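PDB 4IX8: tyrosine aminotransferase from Leishmania infantum, which probably transfers the amino group of tyrosine to 2-oxoglutarate, using pyridoxal 5'-phosphate as its cofactor. Local coordinates for residues Asp399-Gln404 with Val432-Glu437. Sequence-based numbering, arbitrary orientation.
Sequences DEENVQ and VDRIIE
Arg434 reaches from helix 425-442 to the C-terminal end of helix 390-401, where its guanidinium binds the last helical carbonyl, that of Glu401. Its CB lies 4.0 Å from Glu401 CB and also meets the carboxylate, whose OE1 sits against the first methylenes, 3.2 Å from Arg434 CB, with CG and CD also beside it. The chain then stays extended from CG to NE, carrying CD past Val403, whose CG2 approaches to 4.0 Å. At the tip, Arg434 NH1 donates to Glu401 O (2.6 Å, N-H...O 142°), with the oxygen at the guanidinium edge, close to its plane. NH1 also bonds to Ser68 O and NH2 pairs with Glu430, so several partners fix the rotation of the group. Glu401 itself bends at chi2 (-76°), which brings OE1 against the arginine methylenes and OE2 to Glu437, where Glu401 OE2 lies 2.8 Å from Glu437 OE2. Arg441 forms salt bridges with both of these oxygens and probably offsets their charge. Just beyond the bound carbonyl, Asn402 takes positive phi, ending the helix and leading into strand 403-407, while its amide bonds to Asn69 and Lys67 O. An arginine side chain thus hydrogen-bonds to the last carbonyl of a helix where it gives way to a strand, joining the C-terminal helix to the small-domain sheet in the fold type I architecture of this aminotransferase.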
loop_
_atom_site.group_PDB
_atom_site.type_symbol
_atom_site.label_atom_id
_atom_site.label_comp_id
_atom_site.label_asym_id
_atom_site.label_seq_id
_atom_site.Cartn_x
_atom_site.Cartn_y
_atom_site.Cartn_z
ATOM N N ASP A 399 26.755 -15.146 -14.834
ATOM C CA ASP A 399 26.820 -16.182 -15.837
ATOM C C ASP A 399 27.926 -17.165 -15.536
ATOM O O ASP A 399 27.760 -18.351 -15.780
ATOM C CB ASP A 399 27.027 -15.564 -17.220
ATOM C CG ASP A 399 27.034 -16.596 -18.310
ATOM O OD1 ASP A 399 26.060 -17.368 -18.404
ATOM O OD2 ASP A 399 28.023 -16.651 -19.062
ATOM N N GLU A 400 29.035 -16.696 -14.977
ATOM C CA GLU A 400 30.209 -17.555 -14.776
ATOM C C GLU A 400 30.292 -18.200 -13.391
ATOM O O GLU A 400 30.784 -19.288 -13.268
ATOM C CB GLU A 400 31.469 -16.748 -15.024
ATOM C CG GLU A 400 31.585 -16.244 -16.436
ATOM C CD GLU A 400 32.853 -15.441 -16.645
ATOM O OE1 GLU A 400 33.840 -15.689 -15.912
ATOM O OE2 GLU A 400 32.861 -14.566 -17.538
ATOM N N GLU A 401 29.790 -17.520 -12.361
ATOM C CA GLU A 401 29.949 -17.974 -10.978
ATOM C C GLU A 401 28.614 -18.108 -10.232
ATOM O O GLU A 401 28.591 -18.512 -9.073
ATOM C CB GLU A 401 30.862 -17.009 -10.227
ATOM C CG GLU A 401 32.246 -16.844 -10.844
ATOM C CD GLU A 401 33.126 -18.017 -10.568
ATOM O OE1 GLU A 401 32.919 -18.666 -9.524
ATOM O OE2 GLU A 401 34.023 -18.294 -11.394
ATOM N N ASN A 402 27.514 -17.782 -10.901
ATOM C CA ASN A 402 26.171 -17.910 -10.335
ATOM C C ASN A 402 26.087 -17.172 -9.008
ATOM O O ASN A 402 25.437 -17.623 -8.059
ATOM C CB ASN A 402 25.790 -19.393 -10.155
ATOM C CG ASN A 402 24.267 -19.630 -10.098
ATOM O OD1 ASN A 402 23.457 -18.701 -10.202
ATOM N ND2 ASN A 402 23.881 -20.898 -9.926
ATOM N N VAL A 403 26.713 -15.998 -8.974
ATOM C CA VAL A 403 26.586 -15.081 -7.857
ATOM C C VAL A 403 25.916 -13.841 -8.390
ATOM O O VAL A 403 26.379 -13.241 -9.360
ATOM C CB VAL A 403 27.934 -14.681 -7.235
ATOM C CG1 VAL A 403 27.709 -13.681 -6.127
ATOM C CG2 VAL A 403 28.668 -15.893 -6.725
ATOM N N GLN A 404 24.884 -13.399 -7.691
ATOM C CA GLN A 404 24.109 -12.279 -8.142
ATOM C C GLN A 404 24.357 -11.066 -7.233
ATOM O O GLN A 404 24.107 -11.100 -6.024
ATOM C CB GLN A 404 22.616 -12.660 -8.180
ATOM C CG GLN A 404 21.758 -11.647 -8.960
ATOM C CD GLN A 404 20.283 -11.846 -8.748
ATOM O OE1 GLN A 404 19.843 -12.933 -8.359
ATOM N NE2 GLN A 404 19.507 -10.812 -8.999
ATOM N N VAL A 432 32.347 -14.462 -1.959
ATOM C CA VAL A 432 33.549 -13.642 -2.069
ATOM C C VAL A 432 34.689 -14.401 -2.728
ATOM O O VAL A 432 35.460 -13.803 -3.482
ATOM C CB VAL A 432 33.988 -13.126 -0.688
ATOM C CG1 VAL A 432 35.427 -12.626 -0.703
ATOM C CG2 VAL A 432 33.033 -12.023 -0.223
ATOM N N ASP A 433 34.822 -15.698 -2.429
ATOM C CA ASP A 433 35.877 -16.498 -3.060
ATOM C C ASP A 433 35.668 -16.496 -4.573
ATOM O O ASP A 433 36.619 -16.330 -5.333
ATOM C CB ASP A 433 35.893 -17.964 -2.550
ATOM C CG ASP A 433 36.324 -18.103 -1.083
ATOM O OD1 ASP A 433 36.958 -17.180 -0.556
ATOM O OD2 ASP A 433 36.027 -19.142 -0.447
ATOM N N ARG A 434 34.418 -16.649 -5.013
ATOM C CA ARG A 434 34.130 -16.724 -6.446
ATOM C C ARG A 434 34.344 -15.392 -7.147
ATOM O O ARG A 434 34.740 -15.342 -8.318
ATOM C CB ARG A 434 32.705 -17.195 -6.671
ATOM C CG ARG A 434 32.453 -18.628 -6.202
ATOM C CD ARG A 434 31.080 -19.063 -6.702
ATOM N NE ARG A 434 30.479 -20.132 -5.917
ATOM C CZ ARG A 434 29.222 -20.547 -6.059
ATOM N NH1 ARG A 434 28.428 -19.977 -6.957
ATOM N NH2 ARG A 434 28.766 -21.539 -5.297
ATOM N N ILE A 435 34.150 -14.321 -6.389
ATOM C CA ILE A 435 34.334 -12.987 -6.891
ATOM C C ILE A 435 35.824 -12.720 -7.077
ATOM O O ILE A 435 36.245 -12.154 -8.087
ATOM C CB ILE A 435 33.734 -11.990 -5.937
ATOM C CG1 ILE A 435 32.213 -12.121 -5.991
ATOM C CG2 ILE A 435 34.108 -10.560 -6.338
ATOM C CD1 ILE A 435 31.505 -11.504 -4.861
ATOM N N ILE A 436 36.625 -13.154 -6.112
ATOM C CA ILE A 436 38.063 -13.033 -6.217
ATOM C C ILE A 436 38.582 -13.792 -7.415
ATOM O O ILE A 436 39.309 -13.268 -8.241
ATOM C CB ILE A 436 38.718 -13.553 -4.958
ATOM C CG1 ILE A 436 38.396 -12.593 -3.812
ATOM C CG2 ILE A 436 40.231 -13.727 -5.141
ATOM C CD1 ILE A 436 38.785 -13.136 -2.466
ATOM N N GLU A 437 38.216 -15.053 -7.490
ATOM C CA GLU A 437 38.594 -15.875 -8.616
ATOM C C GLU A 437 38.118 -15.224 -9.907
ATOM O O GLU A 437 38.822 -15.206 -10.903
ATOM C CB GLU A 437 38.007 -17.261 -8.430
ATOM C CG GLU A 437 38.108 -18.176 -9.603
ATOM C CD GLU A 437 37.146 -19.315 -9.426
ATOM O OE1 GLU A 437 37.224 -19.957 -8.354
ATOM O OE2 GLU A 437 36.283 -19.524 -10.314
#